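Putative uncharacterized protein (Leishmania major, PDB 3M3I) is of unknown function but belongs to the DUF985 family of the cupin superfamily, whose members are built on a small beta-barrel. Local coordinates at residues P91-D103 / P126-A138. Residues are numbered along the deposited sequence; the frame is centred on the assembly and turned at random.
Sequences PLQLHVILKDPQD and PKYQVYRRVLVGA
Strands 92-98 and 130-136 pair as an antiparallel ladder in a cupin-family fold; 130-136 is the outermost strand of its antiparallel sheet within this chain, and strand 155-159 lies along the other edge of 92-98. L92 with V136, L94 with V134 and V96 with R132 each exchange two backbone hydrogen bonds; L94 N reaches V134 O at 2.6 Å, close to straight. One face of the ladder is mainly aliphatic: L94 CD1 meets V136 CG2 at 3.5 Å, and W84 and Y86 of strand 81-87 lie against L92, L94 and V136. On the opposite face, chi1 of 175° swings the Y131 ring away from its own backbone N and alongside H95, with H95 CB at the ring edge. The hydroxyl Y131 OH stands 2.9 Å from H95 ND1, a weak, bent bond, while H95 NE2 is hydrogen-bonded to S159 OG. Beyond the strands, K99 CA sits over one face of the Y128 ring, 3.9 Å from its centroid, a CH-pi contact; Y128 OH is hydrogen-bonded to G153 O. Two salt bridges join the loop after strand 92-98 to the other segment: D103 OD2 to R132 NE in the strand at 3.2 Å, with R106 on the other carboxylate oxygen, and D100 OD1, through its syn lone pair, to K127 NZ in the preceding loop at 3.0 Å. Backbone bonds thus set the register, the D100-K127 and K99-Y128 contacts carry the association past the paired strands, and D103 folds back to R132 in the edge strand.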
loop_
_atom_site.group_PDB
_atom_site.type_symbol
_atom_site.label_atom_id
_atom_site.label_comp_id
_atom_site.label_asym_id
_atom_site.label_seq_id
_atom_site.Cartn_x
_atom_site.Cartn_y
_atom_site.Cartn_z
ATOM N N PRO A 91 -3.763 15.645 -3.900
ATOM C CA PRO A 91 -2.710 15.233 -2.983
ATOM C C PRO A 91 -3.125 15.351 -1.543
ATOM O O PRO A 91 -3.843 16.281 -1.180
ATOM C CB PRO A 91 -1.573 16.228 -3.253
ATOM C CG PRO A 91 -2.141 17.287 -4.081
ATOM C CD PRO A 91 -3.276 16.666 -4.837
ATOM N N LEU A 92 -2.647 14.416 -0.736
ATOM C CA LEU A 92 -2.896 14.390 0.689
ATOM C C LEU A 92 -1.671 15.002 1.375
ATOM O O LEU A 92 -0.542 14.529 1.181
ATOM C CB LEU A 92 -3.065 12.939 1.129
ATOM C CG LEU A 92 -3.800 12.630 2.427
ATOM C CD1 LEU A 92 -5.269 12.374 2.150
ATOM C CD2 LEU A 92 -3.182 11.411 3.067
ATOM N N GLN A 93 -1.878 16.054 2.158
ATOM C CA GLN A 93 -0.786 16.653 2.897
ATOM C C GLN A 93 -0.688 15.997 4.256
ATOM O O GLN A 93 -1.622 16.061 5.060
ATOM C CB GLN A 93 -0.960 18.158 3.040
ATOM C CG GLN A 93 0.270 18.825 3.609
ATOM C CD GLN A 93 0.152 20.322 3.706
ATOM O OE1 GLN A 93 -0.473 20.963 2.874
ATOM N NE2 GLN A 93 0.776 20.889 4.717
ATOM N N LEU A 94 0.445 15.345 4.483
ATOM C CA LEU A 94 0.735 14.659 5.716
ATOM C C LEU A 94 1.569 15.605 6.561
ATOM O O LEU A 94 2.542 16.187 6.073
ATOM C CB LEU A 94 1.532 13.378 5.452
ATOM C CG LEU A 94 0.768 12.103 5.143
ATOM C CD1 LEU A 94 1.712 11.042 4.608
ATOM C CD2 LEU A 94 0.094 11.622 6.424
ATOM N N HIS A 95 1.184 15.746 7.820
ATOM C CA HIS A 95 1.872 16.603 8.771
ATOM C C HIS A 95 2.533 15.685 9.778
ATOM O O HIS A 95 1.857 15.177 10.667
ATOM C CB HIS A 95 0.865 17.522 9.476
ATOM C CG HIS A 95 0.083 18.395 8.541
ATOM N ND1 HIS A 95 0.152 19.770 8.571
ATOM C CD2 HIS A 95 -0.794 18.082 7.558
ATOM C CE1 HIS A 95 -0.649 20.266 7.646
ATOM N NE2 HIS A 95 -1.227 19.261 7.013
ATOM N N VAL A 96 3.833 15.476 9.656
ATOM C CA VAL A 96 4.534 14.456 10.439
ATOM C C VAL A 96 5.546 15.081 11.405
ATOM O O VAL A 96 6.521 15.684 10.970
ATOM C CB VAL A 96 5.284 13.468 9.502
ATOM C CG1 VAL A 96 5.959 12.370 10.295
ATOM C CG2 VAL A 96 4.334 12.858 8.480
ATOM N N ILE A 97 5.325 14.945 12.711
ATOM C CA ILE A 97 6.344 15.318 13.685
ATOM C C ILE A 97 7.044 14.025 14.103
ATOM O O ILE A 97 6.426 13.153 14.687
ATOM C CB ILE A 97 5.765 16.024 14.929
ATOM C CG1 ILE A 97 4.814 17.162 14.537
ATOM C CG2 ILE A 97 6.907 16.549 15.789
ATOM C CD1 ILE A 97 3.818 17.550 15.625
ATOM N N LEU A 98 8.322 13.886 13.775
ATOM C CA LEU A 98 9.046 12.641 14.036
ATOM C C LEU A 98 9.529 12.628 15.466
ATOM O O LEU A 98 9.896 13.664 15.980
ATOM C CB LEU A 98 10.255 12.510 13.105
ATOM C CG LEU A 98 10.033 12.641 11.601
ATOM C CD1 LEU A 98 11.392 12.764 10.908
ATOM C CD2 LEU A 98 9.253 11.455 11.038
ATOM N N LYS A 99 9.536 11.457 16.097
ATOM C CA LYS A 99 10.128 11.286 17.431
ATOM C C LYS A 99 11.642 11.487 17.381
ATOM O O LYS A 99 12.217 12.111 18.259
ATOM C CB LYS A 99 9.808 9.896 17.980
ATOM C CG LYS A 99 10.063 9.726 19.456
ATOM C CD LYS A 99 9.496 8.394 19.918
ATOM C CE LYS A 99 9.498 8.251 21.431
ATOM N NZ LYS A 99 8.692 7.070 21.880
ATOM N N ASP A 100 12.277 10.910 16.369
ATOM C CA ASP A 100 13.629 11.303 15.941
ATOM C C ASP A 100 13.604 11.329 14.417
ATOM O O ASP A 100 12.721 10.717 13.816
ATOM C CB ASP A 100 14.699 10.313 16.403
ATOM C CG ASP A 100 14.446 9.759 17.787
ATOM O OD1 ASP A 100 15.070 10.246 18.758
ATOM O OD2 ASP A 100 13.635 8.820 17.900
ATOM N N PRO A 101 14.562 12.029 13.775
ATOM C CA PRO A 101 14.759 11.909 12.313
ATOM C C PRO A 101 14.758 10.452 11.784
ATOM O O PRO A 101 15.786 9.942 11.344
ATOM C CB PRO A 101 16.108 12.580 12.103
ATOM C CG PRO A 101 16.151 13.642 13.175
ATOM C CD PRO A 101 15.392 13.102 14.358
ATOM N N GLN A 102 13.577 9.822 11.792
ATOM C CA GLN A 102 13.440 8.366 11.641
ATOM C C GLN A 102 12.965 7.912 10.261
ATOM O O GLN A 102 12.501 6.781 10.100
ATOM C CB GLN A 102 12.516 7.826 12.745
ATOM C CG GLN A 102 13.271 7.637 14.055
ATOM C CD GLN A 102 12.391 7.516 15.270
ATOM O OE1 GLN A 102 11.242 7.943 15.270
ATOM N NE2 GLN A 102 12.946 6.944 16.340
ATOM N N ASP A 103 13.100 8.797 9.276
ATOM C CA ASP A 103 12.833 8.478 7.878
ATOM C C ASP A 103 13.947 7.607 7.312
ATOM O O ASP A 103 13.693 6.729 6.490
ATOM C CB ASP A 103 12.744 9.759 7.034
ATOM C CG ASP A 103 11.564 10.652 7.409
ATOM O OD1 ASP A 103 10.641 10.189 8.108
ATOM O OD2 ASP A 103 11.554 11.826 6.983
ATOM N N PRO A 126 16.725 15.254 22.826
ATOM C CA PRO A 126 15.368 15.817 22.946
ATOM C C PRO A 126 14.488 15.444 21.756
ATOM O O PRO A 126 14.899 15.649 20.616
ATOM C CB PRO A 126 15.602 17.336 22.989
ATOM C CG PRO A 126 17.020 17.552 22.583
ATOM C CD PRO A 126 17.771 16.296 22.861
ATOM N N LYS A 127 13.294 14.912 22.031
ATOM C CA LYS A 127 12.428 14.300 20.994
ATOM C C LYS A 127 11.476 15.286 20.311
ATOM O O LYS A 127 11.299 16.418 20.763
ATOM C CB LYS A 127 11.588 13.164 21.588
ATOM C CG LYS A 127 12.358 12.138 22.395
ATOM C CD LYS A 127 13.435 11.446 21.571
ATOM C CE LYS A 127 14.032 10.259 22.313
ATOM N NZ LYS A 127 15.358 9.878 21.771
ATOM N N TYR A 128 10.882 14.828 19.212
ATOM C CA TYR A 128 9.841 15.557 18.474
ATOM C C TYR A 128 10.244 16.934 17.931
ATOM O O TYR A 128 9.452 17.877 17.935
ATOM C CB TYR A 128 8.551 15.613 19.304
ATOM C CG TYR A 128 7.945 14.233 19.482
ATOM C CD1 TYR A 128 7.307 13.599 18.431
ATOM C CD2 TYR A 128 8.050 13.551 20.680
ATOM C CE1 TYR A 128 6.779 12.343 18.573
ATOM C CE2 TYR A 128 7.520 12.290 20.823
ATOM C CZ TYR A 128 6.887 11.694 19.762
ATOM O OH TYR A 128 6.355 10.440 19.898
ATOM N N GLN A 129 11.460 17.023 17.410
ATOM C CA GLN A 129 11.987 18.305 16.928
ATOM C C GLN A 129 11.763 18.576 15.453
ATOM O O GLN A 129 11.722 19.738 15.056
ATOM C CB GLN A 129 13.478 18.417 17.228
ATOM C CG GLN A 129 13.789 18.453 18.700
ATOM C CD GLN A 129 15.072 19.151 18.971
ATOM O OE1 GLN A 129 15.142 20.379 18.919
ATOM N NE2 GLN A 129 16.117 18.381 19.249
ATOM N N VAL A 130 11.613 17.522 14.650
ATOM C CA VAL A 130 11.583 17.660 13.195
ATOM C C VAL A 130 10.175 17.552 12.606
ATOM O O VAL A 130 9.593 16.477 12.552
ATOM C CB VAL A 130 12.533 16.636 12.513
ATOM C CG1 VAL A 130 12.432 16.717 10.996
ATOM C CG2 VAL A 130 13.974 16.885 12.946
ATOM N N TYR A 131 9.650 18.682 12.138
ATOM C CA TYR A 131 8.379 18.715 11.427
ATOM C C TYR A 131 8.625 18.530 9.928
ATOM O O TYR A 131 9.471 19.210 9.329
ATOM C CB TYR A 131 7.651 20.038 11.699
ATOM C CG TYR A 131 6.369 20.234 10.913
ATOM C CD1 TYR A 131 5.438 19.211 10.771
ATOM C CD2 TYR A 131 6.077 21.454 10.331
ATOM C CE1 TYR A 131 4.272 19.395 10.052
ATOM C CE2 TYR A 131 4.910 21.644 9.616
ATOM C CZ TYR A 131 4.014 20.609 9.478
ATOM O OH TYR A 131 2.858 20.816 8.766
ATOM N N ARG A 132 7.887 17.598 9.331
ATOM C CA ARG A 132 7.989 17.320 7.908
ATOM C C ARG A 132 6.620 17.373 7.257
ATOM O O ARG A 132 5.708 16.645 7.655
ATOM C CB ARG A 132 8.633 15.954 7.682
ATOM C CG ARG A 132 10.092 15.908 8.132
ATOM C CD ARG A 132 10.936 15.077 7.192
ATOM N NE ARG A 132 12.313 14.907 7.653
ATOM C CZ ARG A 132 13.272 15.830 7.566
ATOM N NH1 ARG A 132 13.027 17.034 7.059
ATOM N NH2 ARG A 132 14.489 15.553 8.011
ATOM N N ARG A 133 6.485 18.258 6.273
ATOM C CA ARG A 133 5.296 18.329 5.438
ATOM C C ARG A 133 5.533 17.453 4.209
ATOM O O ARG A 133 6.497 17.652 3.474
ATOM C CB ARG A 133 5.015 19.783 5.039
ATOM C CG ARG A 133 3.890 19.989 4.015
ATOM C CD ARG A 133 3.703 21.481 3.712
ATOM N NE ARG A 133 2.893 21.714 2.517
ATOM C CZ ARG A 133 3.331 21.598 1.261
ATOM N NH1 ARG A 133 4.588 21.244 1.006
ATOM N NH2 ARG A 133 2.501 21.831 0.247
ATOM N N VAL A 134 4.661 16.472 4.005
ATOM C CA VAL A 134 4.770 15.561 2.871
ATOM C C VAL A 134 3.460 15.555 2.096
ATOM O O VAL A 134 2.390 15.438 2.687
ATOM C CB VAL A 134 5.110 14.141 3.351
ATOM C CG1 VAL A 134 5.175 13.164 2.194
ATOM C CG2 VAL A 134 6.422 14.150 4.115
ATOM N N LEU A 135 3.550 15.708 0.777
ATOM C CA LEU A 135 2.389 15.576 -0.102
ATOM C C LEU A 135 2.380 14.179 -0.683
ATOM O O LEU A 135 3.272 13.840 -1.410
ATOM C CB LEU A 135 2.446 16.588 -1.239
ATOM C CG LEU A 135 2.231 18.057 -0.866
ATOM C CD1 LEU A 135 2.791 18.973 -1.944
ATOM C CD2 LEU A 135 0.772 18.334 -0.635
ATOM N N VAL A 136 1.382 13.370 -0.344
ATOM C CA VAL A 136 1.165 12.062 -0.976
ATOM C C VAL A 136 0.294 12.301 -2.200
ATOM O O VAL A 136 -0.845 12.750 -2.071
ATOM C CB VAL A 136 0.459 11.081 0.002
ATOM C CG1 VAL A 136 0.004 9.786 -0.724
ATOM C CG2 VAL A 136 1.379 10.757 1.156
ATOM N N GLY A 137 0.834 12.036 -3.389
ATOM C CA GLY A 137 0.131 12.400 -4.638
ATOM C C GLY A 137 0.786 11.820 -5.877
ATOM O O GLY A 137 1.777 11.091 -5.768
ATOM N N ALA A 138 0.232 12.148 -7.046
ATOM C CA ALA A 138 0.659 11.556 -8.324
ATOM C C ALA A 138 1.404 12.518 -9.262
ATOM O O ALA A 138 1.832 12.118 -10.346
ATOM C CB ALA A 138 -0.554 10.962 -9.054
#